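Local atomic coordinates of extracellular protein 11-1 (PDB entry 6ZUS), a protein that acts as a zinc-binding avirulence effector of a fungal plant pathogen and probably influences recognition by plant resistance proteins. Residues W13-I19 with K72-V78; D23-F27 with K59-A63; D5-L11 with T81-N87. All blocks are in the same frame, centred on the assembly; numbering follows the deposited sequence.

Interaction 1. Residues W13-I19 with K72-V78; sequences WVHQFRI and KTCICSV. With ZN (zinc ion), chain G.
Phe17 CG lies between the backbone N and the carbonyl carbon (chi1 57°), which leans the ring over Cys74 CB, while the chi1 of Cys74 (-57°) sets SG obliquely to that ring and against Ile19. Strands 13-19 and 72-78 are the central antiparallel pair of a four-stranded sheet, flanked by strand 127-138 on the side of the first and strand 57-64 on the side of the second. One face of the Phe17 ring receives Cys74 CB in a CH-pi contact, 3.8 Å from the centroid and 18° off the normal. Two oblique sulfur-aromatic approaches join it, from Cys74 SG and from Cys76 SG, the latter 3.8 Å from Phe17 CE1. Both sulfurs are disulfide-bonded, to Cys25 and Cys29 respectively, so the ring packs against the roots of two cross-links. Ile19 closes on the first of them, with CD1 3.5 Å from Cys74 SG. Eight backbone hydrogen bonds tie the strands; His15 N to Cys76 O is almost perfectly straight (2.8 Å). On the opposite face, Val14 CG1 meets Ile75 CG2 at 3.5 Å, and the aliphatic stem of Gln16 runs alongside Ile75 CG1. The His15 imidazole leads away from strand 72-78 and carries Phe17 CD1 over its ring centre. Its ND1 binds a zinc ion at 2.0 Å, and a water oxygen is a second ligand, 2.3 Å from the zinc.

Interaction 2. Residues D23-F27 with K59-A63; sequences DNCNF and KIQEA
Glu62 reaches from its strand to Cys25 along its whole length. Its CB touches Cys25 SG at 3.4 Å, and CG, anti to the backbone N (chi1 175°), continues past the same sulfur at 3.5 Å. Because the chain stays extended beyond CG, the aliphatic part lies against the disulfide that Cys25 makes with Cys74, and CD is delivered beside the peptide joining Asn24 and Cys25. At the tip the two oxygens divide their work. OE1 accepts the backbone N-H of Cys25 in a short, nearly straight bond (2.8 Å, 167° at the hydrogen). The donor comes from the anti side of the carboxylate, 24° out of its plane. Glu62 OE1 also sits 3.3 Å from Asn24 CA. A water gives Glu62 OE1 a second hydrogen bond at 2.8 Å. The same water accepts the backbone N-H of Asn26, its oxygen 3.2 Å from Asn26 N. OE2 forms a salt bridge with Lys72, whose ammonium group also bonds to Asp23 O.

The receiving element is a 3-10 turn, residues 25-27, in the loop that leads from strand 6-20 to helix 31-40, while residues 59-63 belong to an outermost strand of the four-stranded antiparallel sheet. Within the turn Phe27 N bonds to Asn24 O at 3.0 Å, and Asn24 CB lies over the centre of the Phe27 ring. The carboxylate thus meets two successive N-H groups at the start of the turn, one directly and one through water, an arrangement that would probably favour its negative charge. Two residues back on the strand, Ile60 also points to the loop. Its CG2 methyl makes an apolar contact of 3.7 Å with Cys25 CB.

Interaction 3. Residues D5-L11 with T81-N87; sequences DCKAVAL and TAWRVRN
A beta bulge opposite Ala8 shifts the register where strand 6-11 meets residues 81-87. Lys7 pairs with Val85 on one side of it and Val9 with Ala82 on the other, so the extra residue belongs to 81-87. Lys7 N donates to Val85 O (2.8 Å) and Lys7 O accepts from Val85 N (2.7 Å); past the bulge, Val9 N reaches Ala82 O at 2.9 Å and Val9 O takes Ala82 N in return. At the corner of the chain Ala8 CB packs 3.4 Å from Trp83 O.

Strands 6-20 and 71-86, which carry these segments, are neighbours in the four-stranded antiparallel sheet; the second turns a corner at Trp83. Strand 127-138 lies on the far side of strand 6-20. Helix 101-109 lies against the face bearing Lys7, Val9, Ala82 and Val85. There the valines cross at about a right angle, CG2 of Val9 meeting CG2 of Val85 at 3.9 Å.

With chi1 at 55° the Lys7 chain rises over its own backbone, and a bend at chi4 (-91°) turns NZ toward Arg86 and Asn87. NZ gives a hydrogen bond to Arg86 O at 2.8 Å and a longer one to Asn87 OD1 at 3.3 Å, where it sits 40° out of the amide plane. A water also bridges Lys7 NZ and Asn87 OD1, but the strongest polar partner of NZ is Cys99 O, outside both segments. Asn87 ND2 bonds to Asp136 and only weakly, at 2.7 Å, to Asp5 O. Cys6 SG, disulfide-bonded to Cys140, lies against Val85 O and Arg86 CA.

Interactions 1 and 3 are two regions of one strand pair, 6-20 with 71-86; their centres lie about 26 Å apart, on opposite sides of the chain's centre. Interaction 2 sits beside interaction 1, about 8 Å between centres, and is bonded to it covalently: Cys74 SG and Cys25 SG are 2.1 Å apart. Interactions 2 and 3 do not touch; their centres are about 30 Å apart and their nearest atoms about 10 Å. Zinc is bound near both interactions 1 and 3: His15 of interaction 1 coordinates one ion, whereas in interaction 3 the Arg84 side chain lies about 4 Å, at the nearest atoms, from that of the zinc ligand His139.

Interaction 1. Residues W13-I19 with K72-V78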
loop_
_atom_site.group_PDB
_atom_site.type_symbol
_atom_site.label_atom_id
_atom_site.label_comp_id
_atom_site.label_asym_id
_atom_site.label_seq_id
_atom_site.Cartn_x
_atom_site.Cartn_y
_atom_site.Cartn_z
ATOM N N TRP A 13 -2.474 -0.490 -1.728
ATOM C CA TRP A 13 -3.714 0.252 -1.398
ATOM C C TRP A 13 -4.882 -0.634 -1.806
ATOM O O TRP A 13 -4.898 -1.153 -2.952
ATOM C CB TRP A 13 -3.713 1.558 -2.148
ATOM C CG TRP A 13 -4.878 2.425 -1.847
ATOM C CD1 TRP A 13 -4.904 3.488 -0.989
ATOM C CD2 TRP A 13 -6.166 2.368 -2.490
ATOM N NE1 TRP A 13 -6.123 4.091 -1.046
ATOM C CE2 TRP A 13 -6.935 3.420 -1.930
ATOM C CE3 TRP A 13 -6.747 1.558 -3.474
ATOM C CZ2 TRP A 13 -8.245 3.670 -2.322
ATOM C CZ3 TRP A 13 -8.061 1.792 -3.849
ATOM C CH2 TRP A 13 -8.786 2.830 -3.272
ATOM N N VAL A 14 -5.835 -0.850 -0.917
ATOM C CA VAL A 14 -6.927 -1.827 -1.164
ATOM C C VAL A 14 -8.285 -1.189 -0.877
ATOM O O VAL A 14 -8.435 -0.565 0.185
ATOM C CB VAL A 14 -6.740 -3.132 -0.359
ATOM C CG1 VAL A 14 -7.796 -4.152 -0.771
ATOM C CG2 VAL A 14 -5.332 -3.727 -0.485
ATOM N N HIS A 15 -9.226 -1.374 -1.801
ATOM C CA HIS A 15 -10.677 -1.152 -1.565
ATOM C C HIS A 15 -11.390 -2.505 -1.740
ATOM O O HIS A 15 -11.421 -3.001 -2.869
ATOM C CB HIS A 15 -11.247 -0.045 -2.476
ATOM C CG HIS A 15 -12.660 0.271 -2.093
ATOM N ND1 HIS A 15 -13.564 0.908 -2.923
ATOM C CD2 HIS A 15 -13.346 0.011 -0.964
ATOM C CE1 HIS A 15 -14.698 1.048 -2.299
ATOM N NE2 HIS A 15 -14.618 0.503 -1.137
ATOM N N GLN A 16 -11.894 -3.084 -0.645
ATOM C CA GLN A 16 -12.721 -4.307 -0.652
ATOM C C GLN A 16 -14.165 -3.880 -0.414
ATOM O O GLN A 16 -14.468 -3.189 0.584
ATOM C CB GLN A 16 -12.256 -5.309 0.409
ATOM C CG GLN A 16 -13.068 -6.624 0.399
ATOM C CD GLN A 16 -12.569 -7.637 1.402
ATOM O OE1 GLN A 16 -11.468 -7.481 2.004
ATOM N NE2 GLN A 16 -13.416 -8.631 1.611
ATOM N N PHE A 17 -15.051 -4.284 -1.289
ATOM C CA PHE A 17 -16.497 -3.957 -1.165
ATOM C C PHE A 17 -17.370 -5.018 -1.848
ATOM O O PHE A 17 -16.873 -5.865 -2.596
ATOM C CB PHE A 17 -16.747 -2.578 -1.750
ATOM C CG PHE A 17 -16.316 -2.411 -3.186
ATOM C CD1 PHE A 17 -14.997 -2.142 -3.532
ATOM C CD2 PHE A 17 -17.256 -2.541 -4.216
ATOM C CE1 PHE A 17 -14.606 -2.016 -4.863
ATOM C CE2 PHE A 17 -16.878 -2.378 -5.538
ATOM C CZ PHE A 17 -15.560 -2.092 -5.863
ATOM N N ARG A 18 -18.670 -4.987 -1.558
ATOM C CA ARG A 18 -19.631 -5.974 -2.121
ATOM C C ARG A 18 -20.433 -5.273 -3.218
ATOM O O ARG A 18 -20.725 -4.062 -3.077
ATOM C CB ARG A 18 -20.584 -6.561 -1.066
ATOM C CG ARG A 18 -19.953 -6.968 0.262
ATOM C CD ARG A 18 -18.962 -8.110 0.221
ATOM N NE ARG A 18 -18.503 -8.386 1.585
ATOM C CZ ARG A 18 -17.236 -8.648 1.949
ATOM N NH1 ARG A 18 -16.268 -8.699 1.053
ATOM N NH2 ARG A 18 -16.946 -8.853 3.228
ATOM N N ILE A 19 -20.796 -6.027 -4.254
ATOM C CA ILE A 19 -21.625 -5.532 -5.376
ATOM C C ILE A 19 -22.728 -6.547 -5.630
ATOM O O ILE A 19 -22.629 -7.716 -5.232
ATOM C CB ILE A 19 -20.760 -5.273 -6.630
ATOM C CG1 ILE A 19 -20.241 -6.593 -7.215
ATOM C CG2 ILE A 19 -19.616 -4.272 -6.327
ATOM C CD1 ILE A 19 -19.628 -6.457 -8.583
ATOM N N LYS A 72 -21.342 -10.260 -4.775
ATOM C CA LYS A 72 -19.939 -10.614 -5.064
ATOM C C LYS A 72 -19.075 -9.677 -4.225
ATOM O O LYS A 72 -19.516 -8.514 -3.935
ATOM C CB LYS A 72 -19.568 -10.385 -6.522
ATOM C CG LYS A 72 -20.173 -11.383 -7.490
ATOM C CD LYS A 72 -19.902 -10.961 -8.911
ATOM C CE LYS A 72 -20.492 -11.889 -9.949
ATOM N NZ LYS A 72 -20.213 -11.356 -11.307
ATOM N N THR A 73 -17.909 -10.180 -3.836
ATOM C CA THR A 73 -16.835 -9.383 -3.199
ATOM C C THR A 73 -15.878 -8.938 -4.303
ATOM O O THR A 73 -15.339 -9.839 -5.039
ATOM C CB THR A 73 -16.064 -10.166 -2.142
ATOM O OG1 THR A 73 -16.972 -10.411 -1.076
ATOM C CG2 THR A 73 -14.878 -9.378 -1.615
ATOM N N CYS A 74 -15.620 -7.638 -4.335
ATOM C CA CYS A 74 -14.608 -7.007 -5.194
ATOM C C CYS A 74 -13.430 -6.593 -4.327
ATOM O O CYS A 74 -13.655 -5.984 -3.264
ATOM C CB CYS A 74 -15.100 -5.754 -5.898
ATOM S SG CYS A 74 -16.559 -6.125 -6.877
ATOM N N ILE A 75 -12.221 -6.857 -4.815
ATOM C CA ILE A 75 -10.999 -6.321 -4.166
ATOM C C ILE A 75 -10.235 -5.569 -5.251
ATOM O O ILE A 75 -9.809 -6.226 -6.207
ATOM C CB ILE A 75 -10.166 -7.386 -3.450
ATOM C CG1 ILE A 75 -11.005 -8.127 -2.402
ATOM C CG2 ILE A 75 -8.914 -6.745 -2.852
ATOM C CD1 ILE A 75 -10.370 -9.403 -1.894
ATOM N N CYS A 76 -10.243 -4.246 -5.186
ATOM C CA CYS A 76 -9.580 -3.355 -6.166
ATOM C C CYS A 76 -8.330 -2.813 -5.484
ATOM O O CYS A 76 -8.445 -2.308 -4.364
ATOM C CB CYS A 76 -10.538 -2.265 -6.610
ATOM S SG CYS A 76 -11.980 -3.071 -7.363
ATOM N N SER A 77 -7.150 -3.013 -6.067
ATOM C CA SER A 77 -5.902 -2.687 -5.350
ATOM C C SER A 77 -4.915 -2.105 -6.342
ATOM O O SER A 77 -5.058 -2.300 -7.583
ATOM C CB SER A 77 -5.355 -3.878 -4.640
ATOM O OG SER A 77 -5.005 -4.897 -5.581
ATOM N N VAL A 78 -3.978 -1.347 -5.808
ATOM C CA VAL A 78 -2.821 -0.883 -6.621
ATOM C C VAL A 78 -1.584 -1.034 -5.733
ATOM O O VAL A 78 -1.655 -0.704 -4.522
ATOM C CB VAL A 78 -3.054 0.531 -7.159
ATOM C CG1 VAL A 78 -3.294 1.578 -6.077
ATOM C CG2 VAL A 78 -1.934 0.945 -8.083
HETATM ZN ZN ZN G . -13.155 1.809 -4.700
HETATM O O HOH W 1 -12.894 4.036 -4.333
#

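Interaction 2. Residues D23-F27 with K59-A63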
loop_
_atom_site.group_PDB
_atom_site.type_symbol
_atom_site.label_atom_id
_atom_site.label_comp_id
_atom_site.label_asym_id
_atom_site.label_seq_id
_atom_site.Cartn_x
_atom_site.Cartn_y
_atom_site.Cartn_z
ATOM N N ASP A 23 -23.772 -8.090 -11.222
ATOM C CA ASP A 23 -22.777 -7.124 -11.743
ATOM C C ASP A 23 -21.372 -7.757 -11.767
ATOM O O ASP A 23 -21.151 -8.841 -11.144
ATOM C CB ASP A 23 -22.804 -5.854 -10.895
ATOM C CG ASP A 23 -24.037 -4.965 -11.056
ATOM O OD1 ASP A 23 -24.955 -5.366 -11.805
ATOM O OD2 ASP A 23 -24.005 -3.850 -10.539
ATOM N N ASN A 24 -20.434 -7.026 -12.359
ATOM C CA ASN A 24 -18.996 -7.398 -12.413
ATOM C C ASN A 24 -18.158 -6.322 -11.722
ATOM O O ASN A 24 -18.498 -5.128 -11.788
ATOM C CB ASN A 24 -18.547 -7.647 -13.854
ATOM C CG ASN A 24 -19.325 -8.754 -14.560
ATOM O OD1 ASN A 24 -19.498 -8.685 -15.778
ATOM N ND2 ASN A 24 -19.839 -9.722 -13.827
ATOM N N CYS A 25 -17.023 -6.704 -11.134
ATOM C CA CYS A 25 -16.175 -5.733 -10.371
ATOM C C CYS A 25 -15.614 -4.682 -11.313
ATOM O O CYS A 25 -15.420 -3.550 -10.870
ATOM C CB CYS A 25 -15.060 -6.417 -9.583
ATOM S SG CYS A 25 -15.791 -7.467 -8.284
ATOM N N ASN A 26 -15.360 -5.056 -12.571
ATOM C CA ASN A 26 -14.829 -4.091 -13.578
ATOM C C ASN A 26 -15.941 -3.152 -14.096
ATOM O O ASN A 26 -15.626 -2.326 -14.983
ATOM C CB ASN A 26 -14.085 -4.793 -14.713
ATOM C CG ASN A 26 -14.944 -5.689 -15.570
ATOM O OD1 ASN A 26 -16.174 -5.546 -15.641
ATOM N ND2 ASN A 26 -14.273 -6.593 -16.280
ATOM N N PHE A 27 -17.165 -3.183 -13.565
ATOM C CA PHE A 27 -18.098 -2.029 -13.742
ATOM C C PHE A 27 -17.766 -0.921 -12.719
ATOM O O PHE A 27 -18.251 0.179 -12.863
ATOM C CB PHE A 27 -19.554 -2.414 -13.530
ATOM C CG PHE A 27 -20.104 -3.496 -14.427
ATOM C CD1 PHE A 27 -19.530 -3.758 -15.662
ATOM C CD2 PHE A 27 -21.286 -4.138 -14.082
ATOM C CE1 PHE A 27 -20.046 -4.760 -16.477
ATOM C CE2 PHE A 27 -21.818 -5.127 -14.899
ATOM C CZ PHE A 27 -21.196 -5.430 -16.101
ATOM N N LYS A 59 -4.897 -4.048 -9.782
ATOM C CA LYS A 59 -5.418 -5.424 -9.810
ATOM C C LYS A 59 -6.889 -5.355 -9.420
ATOM O O LYS A 59 -7.260 -4.518 -8.565
ATOM C CB LYS A 59 -4.620 -6.313 -8.865
ATOM C CG LYS A 59 -4.966 -7.789 -8.929
ATOM C CD LYS A 59 -4.743 -8.527 -7.603
ATOM C CE LYS A 59 -3.307 -8.507 -7.102
ATOM N NZ LYS A 59 -3.030 -9.603 -6.135
ATOM N N ILE A 60 -7.695 -6.246 -9.992
ATOM C CA ILE A 60 -9.155 -6.356 -9.684
ATOM C C ILE A 60 -9.424 -7.847 -9.477
ATOM O O ILE A 60 -8.987 -8.658 -10.322
ATOM C CB ILE A 60 -9.992 -5.727 -10.802
ATOM C CG1 ILE A 60 -9.632 -4.255 -11.035
ATOM C CG2 ILE A 60 -11.489 -5.924 -10.543
ATOM C CD1 ILE A 60 -10.352 -3.612 -12.233
ATOM N N GLN A 61 -9.971 -8.203 -8.337
ATOM C CA GLN A 61 -10.334 -9.588 -7.966
ATOM C C GLN A 61 -11.845 -9.577 -7.679
ATOM O O GLN A 61 -12.355 -8.575 -7.106
ATOM C CB GLN A 61 -9.663 -10.081 -6.681
ATOM C CG GLN A 61 -8.157 -9.999 -6.677
ATOM C CD GLN A 61 -7.636 -10.223 -5.267
ATOM O OE1 GLN A 61 -7.800 -11.315 -4.696
ATOM N NE2 GLN A 61 -7.066 -9.158 -4.695
ATOM N N GLU A 62 -12.514 -10.673 -8.006
ATOM C CA GLU A 62 -13.973 -10.844 -7.851
ATOM C C GLU A 62 -14.209 -12.286 -7.407
ATOM O O GLU A 62 -13.589 -13.221 -7.990
ATOM C CB GLU A 62 -14.622 -10.548 -9.219
ATOM C CG GLU A 62 -16.125 -10.778 -9.310
ATOM C CD GLU A 62 -16.685 -10.581 -10.724
ATOM O OE1 GLU A 62 -16.601 -9.446 -11.288
ATOM O OE2 GLU A 62 -17.215 -11.575 -11.265
ATOM N N ALA A 63 -15.129 -12.484 -6.478
ATOM C CA ALA A 63 -15.561 -13.832 -6.045
ATOM C C ALA A 63 -16.980 -13.703 -5.510
ATOM O O ALA A 63 -17.288 -12.701 -4.878
ATOM C CB ALA A 63 -14.614 -14.388 -4.995
HETATM O O HOH W 2 -15.016 -8.149 -13.151
#

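Interaction 3. Residues D5-L11 with T81-N87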
loop_
_atom_site.group_PDB
_atom_site.type_symbol
_atom_site.label_atom_id
_atom_site.label_comp_id
_atom_site.label_asym_id
_atom_site.label_seq_id
_atom_site.Cartn_x
_atom_site.Cartn_y
_atom_site.Cartn_z
ATOM N N ASP A 5 21.543 1.469 5.375
ATOM C CA ASP A 5 20.579 0.995 6.412
ATOM C C ASP A 5 19.148 1.437 6.024
ATOM O O ASP A 5 18.374 1.840 6.942
ATOM C CB ASP A 5 20.955 1.569 7.792
ATOM C CG ASP A 5 21.351 3.045 7.739
ATOM O OD1 ASP A 5 20.768 3.769 6.920
ATOM O OD2 ASP A 5 22.275 3.455 8.486
ATOM N N CYS A 6 18.870 1.570 4.722
ATOM C CA CYS A 6 17.499 1.791 4.210
ATOM C C CYS A 6 16.903 0.415 3.852
ATOM O O CYS A 6 17.670 -0.592 3.777
ATOM C CB CYS A 6 17.458 2.804 3.065
ATOM S SG CYS A 6 17.243 4.520 3.646
ATOM N N LYS A 7 15.586 0.369 3.628
ATOM C CA LYS A 7 14.829 -0.834 3.185
ATOM C C LYS A 7 13.988 -0.465 1.958
ATOM O O LYS A 7 13.735 0.759 1.722
ATOM C CB LYS A 7 13.952 -1.352 4.329
ATOM C CG LYS A 7 13.012 -0.306 4.898
ATOM C CD LYS A 7 12.073 -0.795 5.941
ATOM C CE LYS A 7 11.147 0.283 6.449
ATOM N NZ LYS A 7 11.716 0.976 7.624
ATOM N N ALA A 8 13.614 -1.473 1.161
ATOM C CA ALA A 8 12.586 -1.351 0.125
ATOM C C ALA A 8 11.297 -1.905 0.734
ATOM O O ALA A 8 11.369 -2.907 1.475
ATOM C CB ALA A 8 12.979 -2.065 -1.122
ATOM N N VAL A 9 10.177 -1.212 0.476
ATOM C CA VAL A 9 8.851 -1.531 1.077
ATOM C C VAL A 9 7.866 -1.782 -0.076
ATOM O O VAL A 9 7.694 -0.884 -0.931
ATOM C CB VAL A 9 8.348 -0.441 2.044
ATOM C CG1 VAL A 9 6.998 -0.844 2.624
ATOM C CG2 VAL A 9 9.340 -0.159 3.170
ATOM N N ALA A 10 7.283 -2.994 -0.125
ATOM C CA ALA A 10 6.179 -3.389 -1.020
ATOM C C ALA A 10 4.886 -2.833 -0.403
ATOM O O ALA A 10 4.537 -3.264 0.683
ATOM C CB ALA A 10 6.114 -4.883 -1.182
ATOM N N LEU A 11 4.245 -1.891 -1.076
ATOM C CA LEU A 11 3.018 -1.168 -0.592
ATOM C C LEU A 11 1.828 -1.580 -1.452
ATOM O O LEU A 11 1.978 -1.777 -2.700
ATOM C CB LEU A 11 3.231 0.340 -0.694
ATOM C CG LEU A 11 4.359 0.915 0.169
ATOM C CD1 LEU A 11 4.777 2.260 -0.347
ATOM C CD2 LEU A 11 3.939 1.018 1.613
ATOM N N THR A 81 6.465 -0.459 -5.164
ATOM C CA THR A 81 7.583 -0.583 -4.206
ATOM C C THR A 81 8.150 0.807 -3.950
ATOM O O THR A 81 8.448 1.526 -4.928
ATOM C CB THR A 81 8.667 -1.521 -4.735
ATOM O OG1 THR A 81 8.048 -2.814 -4.851
ATOM C CG2 THR A 81 9.864 -1.549 -3.810
ATOM N N ALA A 82 8.242 1.176 -2.683
ATOM C CA ALA A 82 9.087 2.309 -2.248
ATOM C C ALA A 82 10.532 1.783 -2.225
ATOM O O ALA A 82 10.865 0.971 -1.374
ATOM C CB ALA A 82 8.623 2.852 -0.902
ATOM N N TRP A 83 11.355 2.245 -3.162
ATOM C CA TRP A 83 12.725 1.696 -3.346
ATOM C C TRP A 83 13.611 1.888 -2.110
ATOM O O TRP A 83 14.386 0.930 -1.769
ATOM C CB TRP A 83 13.359 2.301 -4.590
ATOM C CG TRP A 83 12.714 1.861 -5.858
ATOM C CD1 TRP A 83 12.222 2.662 -6.831
ATOM C CD2 TRP A 83 12.605 0.507 -6.325
ATOM N NE1 TRP A 83 11.780 1.890 -7.870
ATOM C CE2 TRP A 83 11.999 0.571 -7.589
ATOM C CE3 TRP A 83 12.983 -0.745 -5.798
ATOM C CZ2 TRP A 83 11.717 -0.576 -8.330
ATOM C CZ3 TRP A 83 12.696 -1.883 -6.523
ATOM C CH2 TRP A 83 12.082 -1.785 -7.779
ATOM N N ARG A 84 13.506 3.037 -1.441
ATOM C CA ARG A 84 14.464 3.391 -0.355
ATOM C C ARG A 84 13.731 4.139 0.761
ATOM O O ARG A 84 13.231 5.259 0.510
ATOM C CB ARG A 84 15.605 4.237 -0.929
ATOM C CG ARG A 84 16.349 3.599 -2.084
ATOM C CD ARG A 84 17.398 4.548 -2.577
ATOM N NE ARG A 84 17.875 4.092 -3.869
ATOM C CZ ARG A 84 18.663 3.045 -4.064
ATOM N NH1 ARG A 84 19.126 2.334 -3.042
ATOM N NH2 ARG A 84 19.027 2.750 -5.308
ATOM N N VAL A 85 13.617 3.478 1.907
ATOM C CA VAL A 85 12.897 3.983 3.101
ATOM C C VAL A 85 13.844 3.850 4.305
ATOM O O VAL A 85 14.510 2.823 4.442
ATOM C CB VAL A 85 11.557 3.252 3.301
ATOM C CG1 VAL A 85 10.857 3.803 4.538
ATOM C CG2 VAL A 85 10.698 3.315 2.044
ATOM N N ARG A 86 13.885 4.866 5.148
ATOM C CA ARG A 86 14.800 4.877 6.315
ATOM C C ARG A 86 14.399 3.730 7.234
ATOM O O ARG A 86 13.223 3.290 7.193
ATOM C CB ARG A 86 14.765 6.244 6.987
ATOM C CG ARG A 86 15.310 7.343 6.095
ATOM C CD ARG A 86 15.434 8.553 6.938
ATOM N NE ARG A 86 15.600 9.752 6.139
ATOM C CZ ARG A 86 16.781 10.228 5.723
ATOM N NH1 ARG A 86 17.901 9.566 5.941
ATOM N NH2 ARG A 86 16.796 11.371 5.058
ATOM N N ASN A 87 15.363 3.250 8.005
ATOM C CA ASN A 87 15.111 2.317 9.131
ATOM C C ASN A 87 15.026 3.065 10.463
ATOM O O ASN A 87 15.773 4.007 10.705
ATOM C CB ASN A 87 16.168 1.216 9.164
ATOM C CG ASN A 87 15.814 0.120 8.183
ATOM O OD1 ASN A 87 14.667 -0.354 8.176
ATOM N ND2 ASN A 87 16.784 -0.287 7.369
HETATM O O HOH W 3 18.143 4.498 7.817
HETATM O O HOH W 4 11.827 -1.300 9.323
#